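Local coordinates for probable secreted solute-binding lipoprotein (Streptomyces coelicolor, PDB 3I3V), which probably captures a solute outside the cell and delivers it to a membrane transporter, as extracellular solute-binding lipoproteins do, at residues 8-13 and 64-69; 290-295 and 305-310. All coordinates share one frame; numbering follows the deposited sequence.

Contact 1 of 2, residues 8-13 and 64-69; sequences DTLVVH and EADVVM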
ATOM      1  N   ASP C   8      34.051   4.073  30.576  1.00 58.56           N
ATOM      2  CA  ASP C   8      34.174   5.354  29.874  1.00 59.12           C
ATOM      3  C   ASP C   8      35.639   5.825  29.872  1.00 58.12           C
ATOM      4  O   ASP C   8      35.928   6.996  29.628  1.00 58.31           O
ATOM      5  CB  ASP C   8      33.291   6.443  30.514  1.00 60.26           C
ATOM      6  CG  ASP C   8      32.106   5.874  31.270  1.00 61.33           C
ATOM      7  OD1 ASP C   8      31.347   5.068  30.690  1.00 59.81           O
ATOM      8  OD2 ASP C   8      31.941   6.245  32.450  1.00 62.13           O
ATOM      9  N   THR C   9      36.555   4.910  30.167  1.00 56.44           N
ATOM     10  CA  THR C   9      37.981   5.216  30.149  1.00 53.97           C
ATOM     11  C   THR C   9      38.653   4.057  29.464  1.00 51.93           C
ATOM     12  O   THR C   9      38.792   3.004  30.038  1.00 54.53           O
ATOM     13  CB  THR C   9      38.582   5.323  31.539  1.00 54.20           C
ATOM     14  OG1 THR C   9      38.172   6.549  32.140  1.00 54.63           O
ATOM     15  CG2 THR C   9      40.096   5.307  31.456  1.00 53.98           C
ATOM     16  N   LEU C  10      39.087   4.266  28.240  1.00 48.50           N
ATOM     17  CA  LEU C  10      39.723   3.216  27.500  1.00 45.13           C
ATOM     18  C   LEU C  10      41.218   3.415  27.643  1.00 44.00           C
ATOM     19  O   LEU C  10      41.705   4.478  27.294  1.00 45.36           O
ATOM     20  CB  LEU C  10      39.339   3.338  26.038  1.00 44.63           C
ATOM     21  CG  LEU C  10      39.061   2.136  25.158  1.00 44.08           C
ATOM     22  CD1 LEU C  10      39.669   2.324  23.792  1.00 43.98           C
ATOM     23  CD2 LEU C  10      39.570   0.892  25.810  1.00 45.09           C
ATOM     24  N   VAL C  11      41.951   2.428  28.168  1.00 41.69           N
ATOM     25  CA  VAL C  11      43.408   2.564  28.309  1.00 40.16           C
ATOM     26  C   VAL C  11      44.037   1.713  27.220  1.00 38.69           C
ATOM     27  O   VAL C  11      43.767   0.515  27.122  1.00 39.64           O
ATOM     28  CB  VAL C  11      43.914   2.065  29.678  1.00 40.40           C
ATOM     29  CG1 VAL C  11      45.418   2.294  29.786  1.00 39.16           C
ATOM     30  CG2 VAL C  11      43.183   2.777  30.803  1.00 39.97           C
ATOM     31  N   VAL C  12      44.883   2.346  26.414  1.00 35.48           N
ATOM     32  CA  VAL C  12      45.550   1.700  25.295  1.00 33.42           C
ATOM     33  C   VAL C  12      47.069   1.648  25.476  1.00 34.13           C
ATOM     34  O   VAL C  12      47.717   2.685  25.596  1.00 34.05           O
ATOM     35  CB  VAL C  12      45.243   2.457  23.974  1.00 31.99           C
ATOM     36  CG1 VAL C  12      46.011   1.844  22.814  1.00 30.90           C
ATOM     37  CG2 VAL C  12      43.753   2.433  23.702  1.00 29.10           C
ATOM     38  N   HIS C  13      47.618   0.433  25.487  1.00 33.26           N
ATOM     39  CA  HIS C  13      49.060   0.213  25.613  1.00 31.52           C
ATOM     40  C   HIS C  13      49.567   0.063  24.183  1.00 29.14           C
ATOM     41  O   HIS C  13      49.312  -0.951  23.538  1.00 28.14           O
ATOM     42  CB  HIS C  13      49.335  -1.062  26.417  1.00 31.52           C
ATOM     43  CG  HIS C  13      50.684  -1.084  27.061  1.00 33.00           C
ATOM     44  ND1 HIS C  13      51.112  -2.116  27.852  1.00 33.75           N
ATOM     45  CD2 HIS C  13      51.685  -0.171  27.036  1.00 32.23           C
ATOM     46  CE1 HIS C  13      52.330  -1.843  28.302  1.00 34.02           C
ATOM     47  NE2 HIS C  13      52.694  -0.673  27.823  1.00 34.38           N
ATOM     48  N   GLU C  64      46.263  -4.472  33.563  1.00 33.40           N
ATOM     49  CA  GLU C  64      46.761  -4.236  32.212  1.00 32.10           C
ATOM     50  C   GLU C  64      45.807  -3.377  31.385  1.00 30.87           C
ATOM     51  O   GLU C  64      44.606  -3.322  31.656  1.00 29.67           O
ATOM     52  CB  GLU C  64      47.007  -5.567  31.482  1.00 29.33           C
ATOM     53  CG  GLU C  64      45.748  -6.297  31.010  1.00 32.22           C
ATOM     54  CD  GLU C  64      44.987  -6.974  32.145  1.00 32.69           C
ATOM     55  OE1 GLU C  64      43.961  -7.630  31.875  1.00 33.61           O
ATOM     56  OE2 GLU C  64      45.422  -6.847  33.306  1.00 32.24           O
ATOM     57  N   ALA C  65      46.358  -2.710  30.375  1.00 29.68           N
ATOM     58  CA  ALA C  65      45.576  -1.862  29.486  1.00 27.98           C
ATOM     59  C   ALA C  65      44.421  -2.660  28.882  1.00 28.42           C
ATOM     60  O   ALA C  65      44.452  -3.889  28.870  1.00 29.34           O
ATOM     61  CB  ALA C  65      46.473  -1.308  28.381  1.00 28.16           C
ATOM     62  N   ASP C  66      43.408  -1.958  28.376  1.00 28.13           N
ATOM     63  CA  ASP C  66      42.238  -2.591  27.770  1.00 27.72           C
ATOM     64  C   ASP C  66      42.499  -3.057  26.337  1.00 27.37           C
ATOM     65  O   ASP C  66      41.924  -4.047  25.870  1.00 23.51           O
ATOM     66  CB  ASP C  66      41.064  -1.607  27.768  1.00 28.80           C
ATOM     67  CG  ASP C  66      40.790  -1.030  29.138  1.00 29.65           C
ATOM     68  OD1 ASP C  66      40.497  -1.820  30.061  1.00 31.02           O
ATOM     69  OD2 ASP C  66      40.871   0.211  29.293  1.00 31.04           O
ATOM     70  N   VAL C  67      43.362  -2.323  25.642  1.00 26.32           N
ATOM     71  CA  VAL C  67      43.704  -2.626  24.256  1.00 24.04           C
ATOM     72  C   VAL C  67      45.207  -2.485  24.092  1.00 23.88           C
ATOM     73  O   VAL C  67      45.824  -1.556  24.629  1.00 24.80           O
ATOM     74  CB  VAL C  67      43.018  -1.642  23.278  1.00 24.57           C
ATOM     75  CG1 VAL C  67      43.494  -1.902  21.863  1.00 24.39           C
ATOM     76  CG2 VAL C  67      41.506  -1.777  23.358  1.00 25.49           C
ATOM     77  N   VAL C  68      45.796  -3.407  23.345  1.00 23.33           N
ATOM     78  CA  VAL C  68      47.231  -3.380  23.116  1.00 25.13           C
ATOM     79  C   VAL C  68      47.534  -3.209  21.637  1.00 24.06           C
ATOM     80  O   VAL C  68      46.830  -3.736  20.787  1.00 25.69           O
ATOM     81  CB  VAL C  68      47.900  -4.683  23.614  1.00 25.91           C
ATOM     82  CG1 VAL C  68      49.412  -4.543  23.551  1.00 23.79           C
ATOM     83  CG2 VAL C  68      47.438  -5.001  25.032  1.00 24.80           C
HETATM   84  N   MSE C  69      48.576  -2.457  21.321  1.00 25.52           N
HETATM   85  CA  MSE C  69      48.945  -2.269  19.930  1.00 25.72           C
HETATM   86  C   MSE C  69      50.382  -2.695  19.731  1.00 25.25           C
HETATM   87  O   MSE C  69      51.303  -1.915  19.953  1.00 24.92           O
HETATM   88  CB  MSE C  69      48.756  -0.812  19.517  1.00 27.52           C
HETATM   89  CG  MSE C  69      47.307  -0.333  19.598  1.00 30.99           C
HETATM   90 SE   MSE C  69      47.077   1.520  19.030  1.00 42.78          SE
HETATM   91  CE  MSE C  69      47.528   1.270  17.160  1.00 32.48           C
TER
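Segments 8-13 and 64-69 are joined by five hydrogen bonds, three using the backbone of strand 67-69 and two using Asp66 just before it; strands 9-13 and 67-69 run parallel, their axes 26° apart. The tight part spans Val11 to His13. His13 N points nearly along the C=O axis of Val67 O (2.8 Å), and His13 O in turn accepts Met69 N. Val11 O takes two donors in its carbonyl plane, Asp66 N at 2.8 Å and Val67 N at 3.2 Å. Here Ala65 CB fits closely against His13 CB (3.5 Å), while the imidazole turns off to hydrogen-bond Asn47 through NE2. On the other face, Val12 and Val67 stand alongside each other, and Val12 CG1 meets the selenium of selenomethionine Met69 at 3.9 Å. Before strand 67-69 begins, the Asp66 carboxylate, CG anti to the backbone carbonyl carbon (chi1 -53°), bonds where a strand would use its backbone: the anti lone pair of OD2 takes Val11 N at 2.7 Å, almost straight at 168°. Lys299 forms a salt bridge with the same oxygen and probably stabilises its charge. Leu10 CD2 leans obliquely on Asp66 CB (3.5 Å). The contact thins at Thr9; Asp8, beyond it, is exposed and takes no part. Helix 300-310 covers the Leu10, Val12 and Val67 face and helix 51-60 that of His13 and Val68, the alpha/beta layering of a periplasmic-binding-protein lobe.

Contact 2 of 2, residues 290-295 and 305-310; sequences FWISPN and KFLRFM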
ATOM      1  N   PHE C 290      45.725  -4.738  16.786  1.00 26.35           N
ATOM      2  CA  PHE C 290      44.953  -4.422  17.994  1.00 27.34           C
ATOM      3  C   PHE C 290      44.622  -5.681  18.812  1.00 29.22           C
ATOM      4  O   PHE C 290      43.946  -6.586  18.320  1.00 27.86           O
ATOM      5  CB  PHE C 290      43.628  -3.724  17.617  1.00 28.41           C
ATOM      6  CG  PHE C 290      43.800  -2.335  17.037  1.00 27.69           C
ATOM      7  CD1 PHE C 290      44.046  -1.241  17.861  1.00 25.80           C
ATOM      8  CD2 PHE C 290      43.693  -2.123  15.659  1.00 26.28           C
ATOM      9  CE1 PHE C 290      44.181   0.053  17.325  1.00 24.57           C
ATOM     10  CE2 PHE C 290      43.828  -0.838  15.124  1.00 27.09           C
ATOM     11  CZ  PHE C 290      44.071   0.251  15.962  1.00 22.10           C
ATOM     12  N   TRP C 291      45.078  -5.732  20.062  1.00 29.45           N
ATOM     13  CA  TRP C 291      44.798  -6.882  20.914  1.00 30.59           C
ATOM     14  C   TRP C 291      43.847  -6.459  22.029  1.00 31.20           C
ATOM     15  O   TRP C 291      43.890  -5.312  22.481  1.00 28.28           O
ATOM     16  CB  TRP C 291      46.086  -7.433  21.540  1.00 29.55           C
ATOM     17  CG  TRP C 291      47.159  -7.796  20.559  1.00 30.81           C
ATOM     18  CD1 TRP C 291      47.796  -6.955  19.690  1.00 30.16           C
ATOM     19  CD2 TRP C 291      47.771  -9.084  20.392  1.00 30.80           C
ATOM     20  NE1 TRP C 291      48.769  -7.637  18.998  1.00 33.54           N
ATOM     21  CE2 TRP C 291      48.778  -8.943  19.409  1.00 29.82           C
ATOM     22  CE3 TRP C 291      47.569 -10.342  20.979  1.00 27.27           C
ATOM     23  CZ2 TRP C 291      49.581 -10.012  19.001  1.00 31.11           C
ATOM     24  CZ3 TRP C 291      48.367 -11.402  20.575  1.00 27.28           C
ATOM     25  CH2 TRP C 291      49.362 -11.231  19.596  1.00 31.12           C
ATOM     26  N   ILE C 292      42.988  -7.375  22.471  1.00 29.93           N
ATOM     27  CA  ILE C 292      42.064  -7.045  23.552  1.00 30.50           C
ATOM     28  C   ILE C 292      42.383  -7.867  24.796  1.00 30.08           C
ATOM     29  O   ILE C 292      42.482  -9.085  24.736  1.00 30.87           O
ATOM     30  CB  ILE C 292      40.598  -7.293  23.152  1.00 30.81           C
ATOM     31  CG1 ILE C 292      40.238  -6.419  21.947  1.00 28.33           C
ATOM     32  CG2 ILE C 292      39.674  -6.976  24.335  1.00 28.76           C
ATOM     33  CD1 ILE C 292      38.769  -6.453  21.586  1.00 28.79           C
ATOM     34  N   SER C 293      42.540  -7.190  25.927  1.00 30.20           N
ATOM     35  CA  SER C 293      42.860  -7.876  27.170  1.00 32.25           C
ATOM     36  C   SER C 293      41.602  -8.258  27.928  1.00 33.94           C
ATOM     37  O   SER C 293      40.505  -7.815  27.588  1.00 35.23           O
ATOM     38  CB  SER C 293      43.696  -6.978  28.062  1.00 30.95           C
ATOM     39  OG  SER C 293      42.905  -5.888  28.502  1.00 30.16           O
ATOM     40  N   PRO C 294      41.739  -9.115  28.953  1.00 34.44           N
ATOM     41  CA  PRO C 294      40.538  -9.484  29.711  1.00 35.53           C
ATOM     42  C   PRO C 294      39.918  -8.233  30.334  1.00 36.25           C
ATOM     43  O   PRO C 294      38.701  -8.122  30.430  1.00 36.33           O
ATOM     44  CB  PRO C 294      41.077 -10.471  30.741  1.00 36.62           C
ATOM     45  CG  PRO C 294      42.120 -11.219  29.926  1.00 35.19           C
ATOM     46  CD  PRO C 294      42.833 -10.072  29.199  1.00 34.69           C
ATOM     47  N   ASN C 295      40.758  -7.286  30.746  1.00 36.93           N
ATOM     48  CA  ASN C 295      40.268  -6.035  31.319  1.00 37.39           C
ATOM     49  C   ASN C 295      39.470  -5.299  30.246  1.00 39.04           C
ATOM     50  O   ASN C 295      38.430  -4.698  30.524  1.00 36.82           O
ATOM     51  CB  ASN C 295      41.433  -5.147  31.753  1.00 36.75           C
ATOM     52  CG  ASN C 295      41.854  -5.378  33.184  1.00 36.90           C
ATOM     53  OD1 ASN C 295      42.797  -4.750  33.659  1.00 37.72           O
ATOM     54  ND2 ASN C 295      41.162  -6.274  33.880  1.00 35.42           N
ATOM     55  N   LYS C 305      33.683   0.980  20.204  1.00 40.18           N
ATOM     56  CA  LYS C 305      33.785   2.285  19.571  1.00 40.66           C
ATOM     57  C   LYS C 305      35.162   2.511  18.941  1.00 39.28           C
ATOM     58  O   LYS C 305      35.269   2.871  17.776  1.00 38.65           O
ATOM     59  CB  LYS C 305      33.514   3.392  20.597  1.00 40.95           C
ATOM     60  CG  LYS C 305      32.202   3.273  21.374  1.00 44.01           C
ATOM     61  CD  LYS C 305      31.918   4.597  22.092  1.00 45.64           C
ATOM     62  CE  LYS C 305      30.697   4.555  23.008  1.00 45.84           C
ATOM     63  NZ  LYS C 305      31.033   4.060  24.366  1.00 48.22           N
ATOM     64  N   PHE C 306      36.206   2.288  19.730  1.00 38.52           N
ATOM     65  CA  PHE C 306      37.589   2.488  19.303  1.00 37.01           C
ATOM     66  C   PHE C 306      37.951   1.677  18.056  1.00 38.29           C
ATOM     67  O   PHE C 306      38.510   2.210  17.096  1.00 39.14           O
ATOM     68  CB  PHE C 306      38.509   2.120  20.470  1.00 36.19           C
ATOM     69  CG  PHE C 306      39.920   2.601  20.330  1.00 34.15           C
ATOM     70  CD1 PHE C 306      40.206   3.955  20.189  1.00 33.14           C
ATOM     71  CD2 PHE C 306      40.973   1.702  20.423  1.00 34.17           C
ATOM     72  CE1 PHE C 306      41.517   4.407  20.152  1.00 34.73           C
ATOM     73  CE2 PHE C 306      42.288   2.143  20.386  1.00 35.76           C
ATOM     74  CZ  PHE C 306      42.562   3.501  20.252  1.00 35.65           C
ATOM     75  N   LEU C 307      37.620   0.391  18.059  1.00 38.59           N
ATOM     76  CA  LEU C 307      37.932  -0.458  16.923  1.00 40.57           C
ATOM     77  C   LEU C 307      37.108  -0.165  15.677  1.00 41.72           C
ATOM     78  O   LEU C 307      37.622  -0.279  14.559  1.00 42.01           O
ATOM     79  CB  LEU C 307      37.806  -1.930  17.318  1.00 42.05           C
ATOM     80  CG  LEU C 307      39.179  -2.519  17.650  1.00 43.84           C
ATOM     81  CD1 LEU C 307      39.071  -3.570  18.734  1.00 44.64           C
ATOM     82  CD2 LEU C 307      39.782  -3.085  16.373  1.00 44.34           C
ATOM     83  N   ARG C 308      35.840   0.209  15.846  1.00 41.20           N
ATOM     84  CA  ARG C 308      35.018   0.521  14.679  1.00 41.03           C
ATOM     85  C   ARG C 308      35.586   1.784  14.037  1.00 39.42           C
ATOM     86  O   ARG C 308      35.588   1.920  12.812  1.00 40.44           O
ATOM     87  CB  ARG C 308      33.557   0.767  15.062  1.00 40.87           C
ATOM     88  CG  ARG C 308      32.903  -0.338  15.857  1.00 42.03           C
ATOM     89  CD  ARG C 308      31.394  -0.211  15.774  1.00 42.56           C
ATOM     90  NE  ARG C 308      30.917  -0.809  14.537  1.00 42.88           N
ATOM     91  CZ  ARG C 308      30.272  -1.967  14.484  1.00 41.72           C
ATOM     92  NH1 ARG C 308      30.023  -2.623  15.603  1.00 38.82           N
ATOM     93  NH2 ARG C 308      29.907  -2.478  13.317  1.00 41.23           N
ATOM     94  N   PHE C 309      36.071   2.693  14.881  1.00 36.85           N
ATOM     95  CA  PHE C 309      36.665   3.958  14.443  1.00 35.42           C
ATOM     96  C   PHE C 309      37.935   3.680  13.627  1.00 35.59           C
ATOM     97  O   PHE C 309      37.997   3.983  12.435  1.00 37.43           O
ATOM     98  CB  PHE C 309      36.993   4.821  15.669  1.00 31.81           C
ATOM     99  CG  PHE C 309      37.689   6.115  15.348  1.00 32.65           C
ATOM    100  CD1 PHE C 309      36.994   7.184  14.797  1.00 31.34           C
ATOM    101  CD2 PHE C 309      39.049   6.267  15.599  1.00 32.04           C
ATOM    102  CE1 PHE C 309      37.646   8.377  14.506  1.00 30.16           C
ATOM    103  CE2 PHE C 309      39.711   7.462  15.307  1.00 30.12           C
ATOM    104  CZ  PHE C 309      39.010   8.514  14.763  1.00 30.80           C
HETATM  105  N   MSE C 310      38.939   3.090  14.272  1.00 34.36           N
HETATM  106  CA  MSE C 310      40.206   2.761  13.621  1.00 32.17           C
HETATM  107  C   MSE C 310      40.027   1.990  12.307  1.00 31.25           C
HETATM  108  O   MSE C 310      40.826   2.139  11.384  1.00 26.98           O
HETATM  109  CB  MSE C 310      41.079   1.953  14.583  1.00 35.16           C
HETATM  110  CG  MSE C 310      41.526   2.723  15.808  1.00 35.28           C
HETATM  111 SE   MSE C 310      42.695   4.184  15.341  1.00 43.47          SE
HETATM  112  CE  MSE C 310      42.578   5.137  16.980  1.00 38.97           C
TER
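Ser293 OG is gripped by two hydrogen bonds and a weak third: it caps Gly296 N as N-cap of helix 294-298, binds Ala65 O, and reaches Asp66 O weakly. The strand before it, 290-292, runs antiparallel to helix 305-310 (165°) with the axes 11.1 Å apart, and side chains alone bridge the gap. Phe290 does most of this, its ring carried towards the helix with CG anti to the carbonyl carbon (chi1 -68°). The ring tip, CZ, presses on Met310 CG at 3.6 Å, while the selenium of this selenomethionine lies obliquely beside the ring, 5.5 Å from its centroid, as a Met-aromatic contact. Leu307 lies alongside, running the other way, CD2 4.1 Å from Phe290 CD2. Phe306 crosses at about a right angle, its CE2 4.2 Å from Phe290 CE1. Ile292 CD1 reaches Leu307 CD1 at 4.1 Å. An alanine at Phe290 would probably loosen the helix from the strand, since the contacts to Phe306, Leu307 and Met310 and the edge-to-face stack with Tyr121 would go. With no hydrogen bond crossing between the segments, strand and helix are held by buried apolar and Met-aromatic contact, which is weakly directional and probably depends on exclusion of water.

Overall arrangement
From the N terminus, strand 9-14 is followed by helix 23-36, edge strand 41-46 and helix 51-60 before contact 1 closes that 50-residue excursion by bringing in strand 67-70. The chain then builds most of the second sheet and returns as strand 289-292, antiparallel beside 67-70. Contact 2 closes a much shorter loop, nine mostly helical residues; the remaining strands of the second sheet follow it. The two are in series, neither nested nor crossed, with centres about 8 Å apart. They meet across the sheet, where Val68 O probably accepts Trp291 N, and over its face, where Leu10 CD1 packs on Phe306 CG. Helix 300-310 thus packs on both strand 9-14 and strand 289-292, the first and last of the sheet in chain order.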